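PDB 2QZU: putative sulfatase yidJ from Bacteroides fragilis, which probably hydrolyses sulfate esters as a metal-dependent arylsulfatase of the sulfatase family, within the alkaline phosphatase clan. Local coordinates for residues L249-L254 and Y271-I276; K48-T53 and N278-I283. All coordinates share one frame; numbering follows the deposited sequence.

Interaction 1. Residues L249-L254 and Y271-I276; sequences LDVEAL and YFRNNI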
ATOM      1  N   LEU A 249      -2.772 -21.566   7.339  1.00 17.21           N
ATOM      2  CA  LEU A 249      -2.944 -22.061   5.976  1.00 16.52           C
ATOM      3  C   LEU A 249      -1.603 -22.464   5.364  1.00 16.40           C
ATOM      4  O   LEU A 249      -0.626 -21.722   5.450  1.00 18.29           O
ATOM      5  CB  LEU A 249      -3.600 -20.980   5.106  1.00 14.70           C
ATOM      6  CG  LEU A 249      -3.859 -21.331   3.638  1.00 15.39           C
ATOM      7  CD1 LEU A 249      -4.901 -22.431   3.550  1.00 20.24           C
ATOM      8  CD2 LEU A 249      -4.332 -20.093   2.891  1.00 21.03           C
ATOM      9  N   ASP A 250      -1.561 -23.645   4.751  1.00 19.96           N
ATOM     10  CA  ASP A 250      -0.342 -24.140   4.112  1.00 19.63           C
ATOM     11  C   ASP A 250      -0.347 -23.627   2.673  1.00 19.95           C
ATOM     12  O   ASP A 250      -0.887 -24.275   1.777  1.00 14.19           O
ATOM     13  CB  ASP A 250      -0.327 -25.672   4.112  1.00 22.07           C
ATOM     14  CG  ASP A 250       1.016 -26.247   3.691  1.00 29.26           C
ATOM     15  OD1 ASP A 250       1.579 -25.792   2.675  1.00 28.29           O
ATOM     16  OD2 ASP A 250       1.507 -27.168   4.376  1.00 34.51           O
ATOM     17  N   VAL A 251       0.255 -22.463   2.460  1.00 16.97           N
ATOM     18  CA  VAL A 251       0.294 -21.854   1.135  1.00 19.03           C
ATOM     19  C   VAL A 251       1.005 -22.698   0.075  1.00 17.63           C
ATOM     20  O   VAL A 251       0.526 -22.824  -1.054  1.00 17.82           O
ATOM     21  CB  VAL A 251       0.949 -20.455   1.203  1.00 17.91           C
ATOM     22  CG1 VAL A 251       0.988 -19.827  -0.172  1.00 16.07           C
ATOM     23  CG2 VAL A 251       0.164 -19.569   2.160  1.00 16.31           C
ATOM     24  N   GLU A 252       2.138 -23.289   0.432  1.00 19.98           N
ATOM     25  CA  GLU A 252       2.878 -24.100  -0.528  1.00 21.30           C
ATOM     26  C   GLU A 252       2.022 -25.259  -1.042  1.00 19.76           C
ATOM     27  O   GLU A 252       2.089 -25.625  -2.216  1.00 21.91           O
ATOM     28  CB  GLU A 252       4.164 -24.627   0.112  1.00 20.27           C
ATOM     29  CG  GLU A 252       5.226 -25.034  -0.895  1.00 17.89           C
ATOM     30  CD  GLU A 252       5.563 -23.923  -1.879  1.00 24.61           C
ATOM     31  OE1 GLU A 252       5.846 -22.789  -1.439  1.00 19.53           O
ATOM     32  OE2 GLU A 252       5.554 -24.188  -3.099  1.00 23.49           O
ATOM     33  N   ALA A 253       1.200 -25.820  -0.163  1.00 18.15           N
ATOM     34  CA  ALA A 253       0.329 -26.928  -0.536  1.00 18.17           C
ATOM     35  C   ALA A 253      -0.669 -26.503  -1.614  1.00 18.40           C
ATOM     36  O   ALA A 253      -1.085 -27.311  -2.444  1.00 16.28           O
ATOM     37  CB  ALA A 253      -0.417 -27.437   0.691  1.00 21.61           C
ATOM     38  N   LEU A 254      -1.046 -25.229  -1.593  1.00 17.81           N
ATOM     39  CA  LEU A 254      -1.999 -24.690  -2.558  1.00 13.80           C
ATOM     40  C   LEU A 254      -1.464 -24.713  -3.985  1.00 16.76           C
ATOM     41  O   LEU A 254      -2.233 -24.814  -4.939  1.00 17.93           O
ATOM     42  CB  LEU A 254      -2.360 -23.246  -2.189  1.00 18.99           C
ATOM     43  CG  LEU A 254      -3.062 -23.004  -0.851  1.00 13.69           C
ATOM     44  CD1 LEU A 254      -3.165 -21.513  -0.591  1.00 14.08           C
ATOM     45  CD2 LEU A 254      -4.440 -23.643  -0.878  1.00 18.93           C
ATOM     46  N   TYR A 271       4.492 -13.408  -5.389  1.00 15.16           N
ATOM     47  CA  TYR A 271       3.325 -12.540  -5.341  1.00  9.59           C
ATOM     48  C   TYR A 271       2.088 -13.369  -4.988  1.00 11.48           C
ATOM     49  O   TYR A 271       1.268 -12.961  -4.163  1.00 13.07           O
ATOM     50  CB  TYR A 271       3.115 -11.843  -6.687  1.00  8.41           C
ATOM     51  CG  TYR A 271       1.973 -10.843  -6.675  1.00 11.30           C
ATOM     52  CD1 TYR A 271       2.045  -9.679  -5.904  1.00 15.83           C
ATOM     53  CD2 TYR A 271       0.809 -11.075  -7.408  1.00 15.63           C
ATOM     54  CE1 TYR A 271       0.985  -8.773  -5.864  1.00 12.82           C
ATOM     55  CE2 TYR A 271      -0.256 -10.178  -7.375  1.00 18.75           C
ATOM     56  CZ  TYR A 271      -0.164  -9.031  -6.602  1.00 14.55           C
ATOM     57  OH  TYR A 271      -1.221  -8.148  -6.566  1.00 13.33           O
ATOM     58  N   PHE A 272       1.952 -14.535  -5.615  1.00  8.36           N
ATOM     59  CA  PHE A 272       0.807 -15.392  -5.339  1.00 11.04           C
ATOM     60  C   PHE A 272       0.826 -15.842  -3.885  1.00  9.84           C
ATOM     61  O   PHE A 272      -0.157 -15.693  -3.158  1.00 10.94           O
ATOM     62  CB  PHE A 272       0.820 -16.630  -6.240  1.00  7.79           C
ATOM     63  CG  PHE A 272      -0.307 -17.582  -5.966  1.00  9.70           C
ATOM     64  CD1 PHE A 272      -1.566 -17.368  -6.520  1.00 12.43           C
ATOM     65  CD2 PHE A 272      -0.124 -18.671  -5.118  1.00 14.87           C
ATOM     66  CE1 PHE A 272      -2.630 -18.223  -6.228  1.00 10.55           C
ATOM     67  CE2 PHE A 272      -1.179 -19.530  -4.819  1.00 13.16           C
ATOM     68  CZ  PHE A 272      -2.433 -19.307  -5.376  1.00 11.10           C
ATOM     69  N   ARG A 273       1.965 -16.387  -3.468  1.00  8.42           N
ATOM     70  CA  ARG A 273       2.146 -16.890  -2.112  1.00 11.37           C
ATOM     71  C   ARG A 273       2.001 -15.833  -1.012  1.00  9.45           C
ATOM     72  O   ARG A 273       1.523 -16.131   0.081  1.00 12.95           O
ATOM     73  CB  ARG A 273       3.519 -17.559  -2.004  1.00 10.67           C
ATOM     74  CG  ARG A 273       3.684 -18.786  -2.894  1.00 11.54           C
ATOM     75  CD  ARG A 273       5.116 -19.304  -2.857  1.00 18.08           C
ATOM     76  NE  ARG A 273       5.273 -20.595  -3.525  1.00 20.71           N
ATOM     77  CZ  ARG A 273       5.205 -20.785  -4.840  1.00 15.71           C
ATOM     78  NH1 ARG A 273       4.980 -19.765  -5.658  1.00  8.73           N
ATOM     79  NH2 ARG A 273       5.367 -22.002  -5.341  1.00 13.33           N
ATOM     80  N   ASN A 274       2.411 -14.605  -1.306  1.00  9.17           N
ATOM     81  CA  ASN A 274       2.356 -13.512  -0.339  1.00 11.15           C
ATOM     82  C   ASN A 274       0.971 -12.886  -0.175  1.00 12.78           C
ATOM     83  O   ASN A 274       0.737 -12.156   0.786  1.00 13.04           O
ATOM     84  CB  ASN A 274       3.349 -12.418  -0.751  1.00 14.79           C
ATOM     85  CG  ASN A 274       3.608 -11.413   0.355  1.00 20.59           C
ATOM     86  OD1 ASN A 274       3.833 -10.232   0.090  1.00 23.68           O
ATOM     87  ND2 ASN A 274       3.595 -11.879   1.598  1.00 31.15           N
ATOM     88  N   ASN A 275       0.056 -13.170  -1.099  1.00  6.91           N
ATOM     89  CA  ASN A 275      -1.277 -12.574  -1.044  1.00  9.87           C
ATOM     90  C   ASN A 275      -2.480 -13.512  -0.957  1.00 10.28           C
ATOM     91  O   ASN A 275      -3.595 -13.057  -0.694  1.00  8.00           O
ATOM     92  CB  ASN A 275      -1.471 -11.652  -2.252  1.00 12.65           C
ATOM     93  CG  ASN A 275      -0.574 -10.434  -2.205  1.00 10.07           C
ATOM     94  OD1 ASN A 275      -0.823  -9.497  -1.442  1.00 12.23           O
ATOM     95  ND2 ASN A 275       0.482 -10.442  -3.009  1.00 12.49           N
ATOM     96  N   ILE A 276      -2.274 -14.807  -1.168  1.00  9.83           N
ATOM     97  CA  ILE A 276      -3.395 -15.740  -1.131  1.00 11.51           C
ATOM     98  C   ILE A 276      -4.127 -15.797   0.214  1.00  7.64           C
ATOM     99  O   ILE A 276      -5.355 -15.918   0.244  1.00  7.18           O
ATOM    100  CB  ILE A 276      -2.954 -17.170  -1.565  1.00 12.84           C
ATOM    101  CG1 ILE A 276      -4.188 -18.053  -1.788  1.00 13.56           C
ATOM    102  CG2 ILE A 276      -2.032 -17.782  -0.526  1.00 12.96           C
ATOM    103  CD1 ILE A 276      -5.097 -17.579  -2.910  1.00 16.93           C
TER

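Interaction 2. Residues K48-T53 and N278-I283; sequences KEPVKT and NYYACI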
ATOM      1  N   LYS A  48     -12.322 -27.192  -4.441  1.00 14.70           N
ATOM      2  CA  LYS A  48     -11.024 -27.084  -5.101  1.00 13.90           C
ATOM      3  C   LYS A  48     -10.007 -26.317  -4.258  1.00 17.87           C
ATOM      4  O   LYS A  48      -8.804 -26.547  -4.373  1.00 16.60           O
ATOM      5  CB  LYS A  48     -11.168 -26.398  -6.461  1.00 16.35           C
ATOM      6  CG  LYS A  48     -11.969 -27.193  -7.482  1.00 13.85           C
ATOM      7  CD  LYS A  48     -12.021 -26.478  -8.821  1.00 29.84           C
ATOM      8  CE  LYS A  48     -12.813 -27.278  -9.847  1.00 37.85           C
ATOM      9  NZ  LYS A  48     -12.860 -26.596 -11.172  1.00 45.51           N
ATOM     10  N   GLU A  49     -10.491 -25.406  -3.415  1.00 14.67           N
ATOM     11  CA  GLU A  49      -9.614 -24.602  -2.569  1.00 12.65           C
ATOM     12  C   GLU A  49     -10.127 -24.581  -1.134  1.00 14.68           C
ATOM     13  O   GLU A  49     -11.336 -24.641  -0.898  1.00 14.83           O
ATOM     14  CB  GLU A  49      -9.521 -23.174  -3.120  1.00 12.56           C
ATOM     15  CG  GLU A  49      -9.099 -23.134  -4.583  1.00 10.88           C
ATOM     16  CD  GLU A  49      -8.987 -21.728  -5.146  1.00  7.86           C
ATOM     17  OE1 GLU A  49      -8.903 -21.603  -6.386  1.00 13.01           O
ATOM     18  OE2 GLU A  49      -8.969 -20.754  -4.363  1.00 11.72           O
ATOM     19  N   PRO A  50      -9.213 -24.493  -0.155  1.00 12.38           N
ATOM     20  CA  PRO A  50      -9.596 -24.473   1.259  1.00 14.06           C
ATOM     21  C   PRO A  50     -10.074 -23.123   1.786  1.00 11.86           C
ATOM     22  O   PRO A  50      -9.704 -22.709   2.888  1.00 16.79           O
ATOM     23  CB  PRO A  50      -8.328 -24.949   1.954  1.00 14.87           C
ATOM     24  CG  PRO A  50      -7.271 -24.284   1.142  1.00 12.57           C
ATOM     25  CD  PRO A  50      -7.744 -24.493  -0.295  1.00 15.49           C
ATOM     26  N   VAL A  51     -10.888 -22.430   1.001  1.00  9.99           N
ATOM     27  CA  VAL A  51     -11.413 -21.147   1.437  1.00 12.07           C
ATOM     28  C   VAL A  51     -12.757 -21.406   2.114  1.00  7.76           C
ATOM     29  O   VAL A  51     -13.538 -22.246   1.664  1.00 10.98           O
ATOM     30  CB  VAL A  51     -11.575 -20.168   0.245  1.00 12.60           C
ATOM     31  CG1 VAL A  51     -12.548 -20.731  -0.780  1.00 16.06           C
ATOM     32  CG2 VAL A  51     -12.041 -18.813   0.752  1.00 14.27           C
ATOM     33  N   LYS A  52     -13.014 -20.693   3.208  1.00 11.51           N
ATOM     34  CA  LYS A  52     -14.248 -20.865   3.960  1.00 10.38           C
ATOM     35  C   LYS A  52     -15.325 -19.867   3.567  1.00  7.48           C
ATOM     36  O   LYS A  52     -15.154 -18.660   3.738  1.00  8.97           O
ATOM     37  CB  LYS A  52     -13.960 -20.753   5.459  1.00 11.99           C
ATOM     38  CG  LYS A  52     -12.979 -21.803   5.965  1.00 16.65           C
ATOM     39  CD  LYS A  52     -12.705 -21.641   7.447  1.00 30.20           C
ATOM     40  CE  LYS A  52     -11.740 -22.708   7.941  1.00 34.38           C
ATOM     41  NZ  LYS A  52     -12.285 -24.079   7.739  1.00 37.55           N
ATOM     42  N   THR A  53     -16.431 -20.387   3.038  1.00  8.68           N
ATOM     43  CA  THR A  53     -17.571 -19.577   2.615  1.00  6.57           C
ATOM     44  C   THR A  53     -18.848 -20.295   3.050  1.00  6.78           C
ATOM     45  O   THR A  53     -19.655 -20.713   2.223  1.00  7.29           O
ATOM     46  CB  THR A  53     -17.599 -19.399   1.075  1.00  4.37           C
ATOM     47  OG1 THR A  53     -17.680 -20.681   0.436  1.00  9.88           O
ATOM     48  CG2 THR A  53     -16.345 -18.685   0.599  1.00  8.94           C
ATOM     49  N   ASN A 278      -4.577 -13.371   2.515  1.00  7.31           N
ATOM     50  CA  ASN A 278      -5.440 -12.211   2.686  1.00  6.68           C
ATOM     51  C   ASN A 278      -6.577 -12.209   1.675  1.00  5.68           C
ATOM     52  O   ASN A 278      -7.647 -11.669   1.947  1.00  6.76           O
ATOM     53  CB  ASN A 278      -4.622 -10.920   2.612  1.00  5.84           C
ATOM     54  CG  ASN A 278      -3.891 -10.625   3.915  1.00 10.70           C
ATOM     55  OD1 ASN A 278      -2.914  -9.877   3.942  1.00 14.42           O
ATOM     56  ND2 ASN A 278      -4.376 -11.208   5.005  1.00  8.74           N
ATOM     57  N   TYR A 279      -6.352 -12.821   0.514  1.00  5.93           N
ATOM     58  CA  TYR A 279      -7.405 -12.905  -0.496  1.00  7.29           C
ATOM     59  C   TYR A 279      -8.525 -13.769   0.091  1.00  6.08           C
ATOM     60  O   TYR A 279      -9.706 -13.409   0.030  1.00  6.62           O
ATOM     61  CB  TYR A 279      -6.876 -13.548  -1.783  1.00 11.33           C
ATOM     62  CG  TYR A 279      -7.883 -13.585  -2.916  1.00  3.37           C
ATOM     63  CD1 TYR A 279      -8.357 -12.406  -3.500  1.00  4.79           C
ATOM     64  CD2 TYR A 279      -8.355 -14.799  -3.411  1.00  5.81           C
ATOM     65  CE1 TYR A 279      -9.277 -12.440  -4.558  1.00  4.83           C
ATOM     66  CE2 TYR A 279      -9.274 -14.847  -4.463  1.00  4.90           C
ATOM     67  CZ  TYR A 279      -9.728 -13.664  -5.031  1.00  5.80           C
ATOM     68  OH  TYR A 279     -10.624 -13.717  -6.077  1.00  4.52           O
ATOM     69  N   TYR A 280      -8.154 -14.905   0.680  1.00  5.65           N
ATOM     70  CA  TYR A 280      -9.156 -15.779   1.285  1.00  8.27           C
ATOM     71  C   TYR A 280      -9.828 -15.089   2.474  1.00  5.61           C
ATOM     72  O   TYR A 280     -11.026 -15.262   2.691  1.00  8.26           O
ATOM     73  CB  TYR A 280      -8.536 -17.109   1.741  1.00  5.58           C
ATOM     74  CG  TYR A 280      -8.163 -18.074   0.627  1.00  5.06           C
ATOM     75  CD1 TYR A 280      -8.703 -17.952  -0.656  1.00  6.85           C
ATOM     76  CD2 TYR A 280      -7.296 -19.142   0.877  1.00  2.74           C
ATOM     77  CE1 TYR A 280      -8.386 -18.875  -1.661  1.00  9.22           C
ATOM     78  CE2 TYR A 280      -6.978 -20.064  -0.113  1.00  9.64           C
ATOM     79  CZ  TYR A 280      -7.525 -19.925  -1.376  1.00  9.28           C
ATOM     80  OH  TYR A 280      -7.212 -20.842  -2.346  1.00 12.10           O
ATOM     81  N   ALA A 281      -9.062 -14.308   3.236  1.00  5.85           N
ATOM     82  CA  ALA A 281      -9.612 -13.595   4.390  1.00  6.67           C
ATOM     83  C   ALA A 281     -10.717 -12.651   3.923  1.00  5.12           C
ATOM     84  O   ALA A 281     -11.787 -12.584   4.532  1.00  5.25           O
ATOM     85  CB  ALA A 281      -8.508 -12.800   5.115  1.00  3.03           C
ATOM     86  N   CYS A 282     -10.454 -11.937   2.831  1.00  5.21           N
ATOM     87  CA  CYS A 282     -11.432 -11.011   2.269  1.00  6.21           C
ATOM     88  C   CYS A 282     -12.689 -11.752   1.860  1.00  4.26           C
ATOM     89  O   CYS A 282     -13.798 -11.304   2.137  1.00  5.59           O
ATOM     90  CB  CYS A 282     -10.858 -10.288   1.047  1.00  7.09           C
ATOM     91  SG  CYS A 282      -9.679  -8.958   1.422  1.00  7.88           S
ATOM     92  N   ILE A 283     -12.508 -12.887   1.191  1.00  4.75           N
ATOM     93  CA  ILE A 283     -13.634 -13.687   0.743  1.00  5.72           C
ATOM     94  C   ILE A 283     -14.479 -14.171   1.913  1.00  3.71           C
ATOM     95  O   ILE A 283     -15.704 -14.084   1.875  1.00  8.05           O
ATOM     96  CB  ILE A 283     -13.154 -14.879  -0.100  1.00  5.16           C
ATOM     97  CG1 ILE A 283     -12.694 -14.367  -1.468  1.00  3.11           C
ATOM     98  CG2 ILE A 283     -14.265 -15.910  -0.237  1.00  8.48           C
ATOM     99  CD1 ILE A 283     -12.163 -15.443  -2.407  1.00  6.92           C
TER

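Interaction 1. Residues L249-L254 and Y271-I276
Glu-252 and Arg-273 join a short helical turn, residues 251-254, to the long helix 267-299 of the sulfatase fold, and the contact illustrates how a salt bridge can border a small apolar interface at a protein surface. The ionic part is a side-on, two-pronged pairing. Arg-273 NE donates to Glu-252 OE1 at 3.1 Å and NH2 donates to OE2 at 3.1 Å, both on the syn side of the carboxylate. The two bonds are nearly straight, and the carboxylate and guanidinium planes lie 25° apart, so the pair is close to flat without being coplanar. In the glutamate, whose CB points away from helix 267-299, a bend at chi2 (54°) turns CD back toward that helix. The remaining nitrogen, NH1, donates to the backbone carbonyls of Gly-269 and Pro-262, which ties the guanidinium to the chain just before this part of the helix.

A capping bond starts the turn: Asp-250 occupies the N-cap, and its OD1 accepts from Ala-253 N.

The apolar part is built on Val-251, Leu-254 and Ile-276. Val-251 CG1 lies 3.7 Å from the CA of Arg-273 and also rests on the CG2 of Ile-276. Leu-254 brings a single methyl to the same isoleucine: its CD1 sits 3.8 Å from Ile-276 CG1 and 3.9 Å from Ile-276 CG2.

Interaction 2. Residues K48-T53 and N278-I283
Tyr-280 reaches from helix 267-299 to the irregular segment 48-53, which lies between strand 29-35 and helix 54-61 of the sulfatase fold; its inner atoms meet Val-51 and its outer end meets Glu-49. At the root, Tyr-280 CB lies 4.0 Å from Val-51 CG2. Tyr-280 CG, set anti to the carbonyl carbon (chi1 -73°), is 3.9 Å from Val-51 CG2. Tyr-280 CD1 is 3.7 Å from Val-51 CG2, and Val-51 CB stands over one ring face, 4.0 Å from the centroid and displaced toward the rim, in a CH-pi contact. Farther out, Tyr-280 CE1 lies 3.3 Å from Glu-49 OE2, with CZ close to the same oxygen, while CE2 has Pro-50 CG as a looser apolar neighbour. At the tip, Tyr-280 OH donates to Glu-49 OE2 at 2.7 Å, approaching from above the carboxylate plane. One turn on, Ile-283 CG2 packs against the methyls Val-51 CG2 and Thr-53 CG2. Thr-53 OG1 turns to other partners, Gly-44 N and Asp-57.

Glu-49 OE1 forms a salt bridge with Arg-39. The phenol and the arginine thus share one carboxylate, which would help keep Glu-49 ionised and give the hydroxyl of the buried Tyr-280 a probably charged acceptor.

In the fold
Both interactions use successive turns of helix 267-299, and their centres are 11 Å apart. They also meet directly. Leu-254 CD2 packs 3.5 Å from Pro-50 CD, while Leu-249 CD2 lies 3.7 Å from Tyr-280 CD2, so the leucines of 249-254 join 48-53 and the helix in one continuous apolar patch. Exposure grades along it: interaction 1 is a surface contact, its centre about 24 Å from the centre of the chain, and interaction 2 is buried, its centre about 18 Å from that point. In sequence, the pairing of 48-53 with 278-283 spans some 224 residues and encloses the much shorter connection of interaction 1. Neither set of residues includes Ser-76, the predicted formylglycine (3-oxoalanine) site, which is unmodified here.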